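Side-chain contacts in phosphatidylethanolamine-binding protein, putative (Plasmodium falciparum, PDB 2R77), which probably binds phosphatidylethanolamine and may regulate protein kinase activity: residues A[20-23]-A[24-27]; A[121-124]-A[125-129]; A[181-184]-A[185-189]. All coordinates share one frame; numbering follows the deposited sequence.

Contact 1: A[20-23]-A[24-27]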
loop_
_atom_site.group_PDB
_atom_site.type_symbol
_atom_site.label_atom_id
_atom_site.label_comp_id
_atom_site.label_asym_id
_atom_site.label_seq_id
_atom_site.Cartn_x
_atom_site.Cartn_y
_atom_site.Cartn_z
ATOM N N PRO A 20 -12.925 3.568 3.587
ATOM C CA PRO A 20 -12.969 4.979 3.182
ATOM C C PRO A 20 -13.935 5.253 2.025
ATOM O O PRO A 20 -14.043 4.462 1.100
ATOM C CB PRO A 20 -11.514 5.293 2.787
ATOM C CG PRO A 20 -10.873 3.978 2.558
ATOM C CD PRO A 20 -11.579 2.978 3.427
ATOM N N THR A 21 -14.659 6.363 2.119
ATOM C CA THR A 21 -15.605 6.747 1.072
ATOM C C THR A 21 -14.869 7.483 -0.051
ATOM O O THR A 21 -13.747 7.984 0.135
ATOM C CB THR A 21 -16.690 7.693 1.634
ATOM O OG1 THR A 21 -16.086 8.950 1.976
ATOM C CG2 THR A 21 -17.343 7.083 2.900
ATOM N N ILE A 22 -15.522 7.566 -1.208
ATOM C CA ILE A 22 -15.027 8.365 -2.336
ATOM C C ILE A 22 -14.719 9.804 -1.896
ATOM O O ILE A 22 -13.679 10.373 -2.273
ATOM C CB ILE A 22 -16.017 8.330 -3.540
ATOM C CG1 ILE A 22 -16.211 6.897 -4.060
ATOM C CG2 ILE A 22 -15.577 9.275 -4.667
ATOM C CD1 ILE A 22 -14.941 6.210 -4.596
ATOM N N SER A 23 -15.605 10.385 -1.087
ATOM C CA SER A 23 -15.373 11.720 -0.515
ATOM C C SER A 23 -14.066 11.815 0.287
ATOM O O SER A 23 -13.284 12.756 0.098
ATOM C CB SER A 23 -16.561 12.160 0.362
ATOM O OG SER A 23 -16.253 13.354 1.091
ATOM N N GLU A 24 -13.842 10.864 1.192
ATOM C CA GLU A 24 -12.599 10.818 1.964
ATOM C C GLU A 24 -11.367 10.661 1.066
ATOM O O GLU A 24 -10.335 11.308 1.306
ATOM C CB GLU A 24 -12.620 9.681 2.991
ATOM C CG GLU A 24 -13.569 9.884 4.154
ATOM C CD GLU A 24 -13.486 8.731 5.125
ATOM O OE1 GLU A 24 -12.787 8.888 6.162
ATOM O OE2 GLU A 24 -14.089 7.666 4.834
ATOM N N LEU A 25 -11.478 9.815 0.039
ATOM C CA LEU A 25 -10.368 9.599 -0.902
ATOM C C LEU A 25 -10.078 10.875 -1.676
ATOM O O LEU A 25 -8.921 11.228 -1.897
ATOM C CB LEU A 25 -10.672 8.459 -1.877
ATOM C CG LEU A 25 -10.856 7.055 -1.275
ATOM C CD1 LEU A 25 -11.411 6.072 -2.300
ATOM C CD2 LEU A 25 -9.551 6.545 -0.617
ATOM N N LYS A 26 -11.130 11.568 -2.100
ATOM C CA LYS A 26 -10.939 12.829 -2.827
ATOM C C LYS A 26 -10.354 13.938 -1.952
ATOM O O LYS A 26 -9.581 14.772 -2.437
ATOM C CB LYS A 26 -12.236 13.265 -3.510
ATOM C CG LYS A 26 -12.622 12.342 -4.665
ATOM C CD LYS A 26 -13.821 12.838 -5.464
ATOM C CE LYS A 26 -13.878 12.126 -6.813
ATOM N NZ LYS A 26 -15.159 12.314 -7.555
ATOM N N LYS A 27 -10.683 13.912 -0.660
ATOM C CA LYS A 27 -10.209 14.918 0.290
ATOM C C LYS A 27 -8.667 15.018 0.316
ATOM O O LYS A 27 -8.114 16.118 0.355
ATOM C CB LYS A 27 -10.773 14.659 1.692
ATOM C CG LYS A 27 -10.243 15.628 2.748
ATOM C CD LYS A 27 -10.708 15.266 4.152
ATOM C CE LYS A 27 -9.652 15.672 5.190
ATOM N NZ LYS A 27 -9.274 17.119 5.111
#
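T21 and E24 meet with their side chains at about a right angle, each bonded to the other's backbone N. The hydroxyl OG1 of T21 accepts from the amide N of E24 at 3.1 Å, along an almost straight N-H...O path of 169°. In return, OE2 of the E24 carboxylate takes the amide N of T21, also at 3.1 Å; the donor comes in on the anti side of OE2, 25° out of the carboxylate plane. The threonine torsion explains its half of the exchange: at chi1 68° OG1 sits between the backbone N and the carbonyl carbon, facing into the first turn, while CG2 passes beside OE2. The E24 chain starts beside its own backbone N and then runs extended, long enough to span the turn. This reciprocal pair is a capping box, with T21 as the N-cap of helix 22-27, and it gives a side-chain acceptor to E24 N in the first turn and to T21 N just before the helix. E24 is gripped at its other oxygen as well, since OE1 is hydrogen-bonded to H58 ND1, so both ends of the carboxylate are held. Next to the box the contact turns apolar. L25 sends CD2 to CB of P20 at 4.1 Å and CD1 to CD1 of I22 at 4.2 Å, its two branches parting to meet different neighbours. The buried L25 also packs on Y199 and W201 of strand 196-201 and on helix 30-33, and P20 leans on W201 too. On the more exposed flank the extended K26 crosses I22 obliquely, laying its CE 4.0 Å from the I22 branch methyl CG2. Along the backbone, L25 N to T21 O (2.9 Å) and K26 N to I22 O (2.8 Å) carry the helix onward.

Contact 2: A[121-124]-A[125-129]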
loop_
_atom_site.group_PDB
_atom_site.type_symbol
_atom_site.label_atom_id
_atom_site.label_comp_id
_atom_site.label_asym_id
_atom_site.label_seq_id
_atom_site.Cartn_x
_atom_site.Cartn_y
_atom_site.Cartn_z
ATOM N N LYS A 121 3.471 -8.678 12.730
ATOM C CA LYS A 121 4.811 -8.252 12.332
ATOM C C LYS A 121 5.093 -8.684 10.879
ATOM O O LYS A 121 6.151 -9.215 10.540
ATOM C CB LYS A 121 5.858 -8.776 13.331
ATOM C CG LYS A 121 5.622 -8.251 14.748
ATOM C CD LYS A 121 6.680 -8.704 15.747
ATOM C CE LYS A 121 6.370 -8.117 17.111
ATOM N NZ LYS A 121 7.457 -8.383 18.097
ATOM N N GLY A 122 4.091 -8.443 10.034
ATOM C CA GLY A 122 4.205 -8.594 8.593
ATOM C C GLY A 122 3.986 -9.942 7.947
ATOM O O GLY A 122 4.115 -10.058 6.737
ATOM N N THR A 123 3.653 -10.971 8.724
ATOM C CA THR A 123 3.507 -12.306 8.131
ATOM C C THR A 123 2.323 -13.067 8.704
ATOM O O THR A 123 1.745 -12.669 9.722
ATOM C CB THR A 123 4.803 -13.166 8.304
ATOM O OG1 THR A 123 5.045 -13.382 9.701
ATOM C CG2 THR A 123 6.039 -12.475 7.675
ATOM N N GLN A 124 1.968 -14.150 8.024
ATOM C CA GLN A 124 1.007 -15.126 8.534
ATOM C C GLN A 124 1.347 -16.438 7.840
ATOM O O GLN A 124 2.082 -16.448 6.860
ATOM C CB GLN A 124 -0.425 -14.694 8.209
ATOM C CG GLN A 124 -0.749 -14.731 6.712
ATOM C CD GLN A 124 -2.182 -14.340 6.384
ATOM O OE1 GLN A 124 -2.766 -14.868 5.426
ATOM N NE2 GLN A 124 -2.753 -13.418 7.150
ATOM N N LYS A 125 0.829 -17.550 8.349
ATOM C CA LYS A 125 1.071 -18.834 7.701
ATOM C C LYS A 125 0.693 -18.752 6.233
ATOM O O LYS A 125 -0.386 -18.245 5.900
ATOM C CB LYS A 125 0.262 -19.949 8.379
ATOM C CG LYS A 125 1.109 -20.914 9.161
ATOM C CD LYS A 125 0.278 -21.996 9.850
ATOM C CE LYS A 125 1.072 -22.600 11.013
ATOM N NZ LYS A 125 2.549 -22.568 10.728
ATOM N N ASN A 126 1.592 -19.241 5.378
ATOM C CA ASN A 126 1.398 -19.360 3.928
ATOM C C ASN A 126 1.518 -18.068 3.123
ATOM O O ASN A 126 1.393 -18.086 1.900
ATOM C CB ASN A 126 0.072 -20.047 3.597
ATOM C CG ASN A 126 -0.013 -21.435 4.194
ATOM O OD1 ASN A 126 1.006 -22.134 4.317
ATOM N ND2 ASN A 126 -1.210 -21.838 4.578
ATOM N N CYS A 127 1.757 -16.947 3.790
ATOM C CA CYS A 127 1.971 -15.733 3.018
ATOM C C CYS A 127 3.293 -15.859 2.237
ATOM O O CYS A 127 4.174 -16.677 2.573
ATOM C CB CYS A 127 1.940 -14.490 3.911
ATOM S SG CYS A 127 3.462 -14.158 4.780
ATOM N N VAL A 128 3.399 -15.077 1.169
ATOM C CA VAL A 128 4.595 -14.991 0.362
ATOM C C VAL A 128 5.004 -13.505 0.313
ATOM O O VAL A 128 4.263 -12.663 -0.188
ATOM C CB VAL A 128 4.359 -15.538 -1.076
ATOM C CG1 VAL A 128 5.637 -15.444 -1.899
ATOM C CG2 VAL A 128 3.863 -17.003 -1.015
ATOM N N THR A 129 6.157 -13.192 0.890
ATOM C CA THR A 129 6.666 -11.830 0.847
ATOM C C THR A 129 7.432 -11.656 -0.455
ATOM O O THR A 129 8.537 -12.182 -0.610
ATOM C CB THR A 129 7.559 -11.527 2.079
ATOM O OG1 THR A 129 6.775 -11.675 3.263
ATOM C CG2 THR A 129 8.106 -10.111 2.005
HETATM O O HOH W 1 6.105 -9.456 4.962
#
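C127 points its thiol back at the chain that precedes it, where SG lies 3.6 Å from the backbone N of Q124 and accepts its hydrogen at 168°, a nearly straight N-H...S bond. The sulfur also rests beside T123, 3.9 Å from its CB, so it touches two successive residues on the inner side of the bend. With chi1 at 81°, SG stands between the backbone N and carbonyl carbon of its own residue, the rotation that turns it inward over Q124. A second bond runs the other way between the same two residues: C127 N donates to Q124 O at 3.1 Å, approaching from above the carbonyl plane, 41° out of it. That backbone bond closes a type II beta turn from Q124 to C127, with K125 and N126 at its corners and N126 in the positive-phi position. The turn reverses the chain between strand 118-120 of the small three-stranded sheet and strand 128-131 at the edge of the five-stranded one. Beside the turn, the aliphatic part of Q124 lies along C127, its CG 3.9 Å from the cysteine CB, and CG is also 3.6 Å from K125 O. The glutamine amide leads out of the turn to the link after strand 104-114 and the start of strand 118-120: NE2 donates to the carbonyls of T116 and E118, and OE1 takes a weak bond from K115 N. These bonds fix the rotation of the amide, and Q124 and C127 rest on I114 and V111 of strand 104-114. Farther out, where the two arms diverge, a water bridges them, donating to G122 O at 2.7 Å and lying 2.9 Å from OG1 of T129.

Contact 3: A[181-184]-A[185-189]; sequences NYES and VHNIA
S184 lies against the first turn of helix 185-191, and its hydroxyl OG accepts from the amide N of N187 at 3.1 Å and 162°. With chi1 at 65°, OG stands between its own backbone N and carbonyl carbon and faces the start of the helix, which makes S184 the N-cap. On the tight side, S184 O receives I188 N at 2.7 Å, and I188 folds back against the incoming chain: its CG1 lies 3.8 Å from E183 CB and its CD1 3.5 Å from E183 O. I188 is buried further by I107, I162 and L165, while V185 packs on F89 and V91. The looser side belongs to E183 and N187. Their side chains cross at about a right angle, and E183 OE1 comes to 3.5 Å from N187 CB, a non-bonded approach. A carboxylate from strand 104-114 does serve the helix start: E105 OE1 accepts from V185 N. Between them, the serine hydroxyl and E105 satisfy two amides of the first turn, and the negative charge of E105 beside this end would probably be stabilised by the helix dipole.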
loop_
_atom_site.group_PDB
_atom_site.type_symbol
_atom_site.label_atom_id
_atom_site.label_comp_id
_atom_site.label_asym_id
_atom_site.label_seq_id
_atom_site.Cartn_x
_atom_site.Cartn_y
_atom_site.Cartn_z
ATOM N N ASN A 181 10.313 0.935 -17.040
ATOM C CA ASN A 181 9.275 -0.092 -16.865
ATOM C C ASN A 181 8.344 0.227 -15.694
ATOM O O ASN A 181 7.732 -0.691 -15.112
ATOM C CB ASN A 181 9.891 -1.474 -16.651
ATOM C CG ASN A 181 10.843 -1.880 -17.772
ATOM O OD1 ASN A 181 10.492 -1.827 -18.956
ATOM N ND2 ASN A 181 12.050 -2.308 -17.398
ATOM N N TYR A 182 8.244 1.516 -15.361
ATOM C CA TYR A 182 7.389 1.979 -14.260
ATOM C C TYR A 182 5.934 1.571 -14.476
ATOM O O TYR A 182 5.409 1.748 -15.571
ATOM C CB TYR A 182 7.475 3.492 -14.093
ATOM C CG TYR A 182 6.512 4.044 -13.054
ATOM C CD1 TYR A 182 6.704 3.796 -11.687
ATOM C CD2 TYR A 182 5.393 4.798 -13.437
ATOM C CE1 TYR A 182 5.811 4.289 -10.739
ATOM C CE2 TYR A 182 4.501 5.306 -12.493
ATOM C CZ TYR A 182 4.720 5.055 -11.154
ATOM O OH TYR A 182 3.853 5.553 -10.217
ATOM N N GLU A 183 5.304 1.015 -13.441
ATOM C CA GLU A 183 3.858 0.800 -13.441
ATOM C C GLU A 183 3.293 1.169 -12.080
ATOM O O GLU A 183 3.753 0.648 -11.040
ATOM C CB GLU A 183 3.486 -0.653 -13.770
ATOM C CG GLU A 183 4.017 -1.179 -15.098
ATOM C CD GLU A 183 3.321 -0.619 -16.326
ATOM O OE1 GLU A 183 2.286 0.079 -16.208
ATOM O OE2 GLU A 183 3.831 -0.890 -17.426
ATOM N N SER A 184 2.310 2.062 -12.078
ATOM C CA SER A 184 1.601 2.388 -10.841
ATOM C C SER A 184 0.872 1.147 -10.311
ATOM O O SER A 184 0.535 0.263 -11.087
ATOM C CB SER A 184 0.556 3.462 -11.118
ATOM O OG SER A 184 -0.441 2.934 -11.991
ATOM N N VAL A 185 0.586 1.104 -9.010
ATOM C CA VAL A 185 -0.195 -0.020 -8.489
ATOM C C VAL A 185 -1.534 -0.196 -9.232
ATOM O O VAL A 185 -1.934 -1.335 -9.512
ATOM C CB VAL A 185 -0.403 0.036 -6.947
ATOM C CG1 VAL A 185 -1.270 -1.149 -6.488
ATOM C CG2 VAL A 185 0.933 0.009 -6.246
ATOM N N HIS A 186 -2.211 0.913 -9.565
ATOM C CA HIS A 186 -3.410 0.828 -10.410
ATOM C C HIS A 186 -3.123 -0.012 -11.660
ATOM O O HIS A 186 -3.857 -0.962 -11.971
ATOM C CB HIS A 186 -3.868 2.220 -10.814
ATOM C CG HIS A 186 -4.908 2.213 -11.887
ATOM N ND1 HIS A 186 -6.243 1.986 -11.624
ATOM C CD2 HIS A 186 -4.814 2.431 -13.217
ATOM C CE1 HIS A 186 -6.925 2.050 -12.756
ATOM N NE2 HIS A 186 -6.080 2.308 -13.738
ATOM N N ASN A 187 -2.041 0.324 -12.356
ATOM C CA ASN A 187 -1.644 -0.414 -13.569
ATOM C C ASN A 187 -1.128 -1.839 -13.357
ATOM O O ASN A 187 -1.451 -2.762 -14.138
ATOM C CB ASN A 187 -0.687 0.412 -14.403
ATOM C CG ASN A 187 -1.405 1.518 -15.165
ATOM O OD1 ASN A 187 -2.593 1.387 -15.525
ATOM N ND2 ASN A 187 -0.690 2.593 -15.434
ATOM N N ILE A 188 -0.357 -2.040 -12.295
ATOM C CA ILE A 188 -0.008 -3.404 -11.874
ATOM C C ILE A 188 -1.263 -4.256 -11.660
ATOM O O ILE A 188 -1.314 -5.411 -12.121
ATOM C CB ILE A 188 0.865 -3.417 -10.613
ATOM C CG1 ILE A 188 2.180 -2.701 -10.890
ATOM C CG2 ILE A 188 1.111 -4.865 -10.116
ATOM C CD1 ILE A 188 2.988 -2.453 -9.595
ATOM N N ALA A 189 -2.278 -3.698 -10.982
ATOM C CA ALA A 189 -3.529 -4.431 -10.753
ATOM C C ALA A 189 -4.216 -4.762 -12.088
ATOM O O ALA A 189 -4.754 -5.874 -12.255
ATOM C CB ALA A 189 -4.445 -3.665 -9.868
#

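Contacts 1 and 3 both start helices and are partly buried, whereas contact 2 is a surface turn joining strands of two different sheets. Each helix start uses a side-chain hydroxyl as N-cap, but the carboxylate comes from within the segment in contact 1 and from strand 104-114 in contact 3. Contact 2 relies instead on a thiol acceptor, a backbone turn bond and a water. Strand 104-114 also touches contact 2, while contact 1 leans on strand 196-201, at the other edge of the five-stranded sheet from strand 128-131. Contacts 1 and 2 lie on opposite sides of the chain's centre, their own centres 29 Å apart.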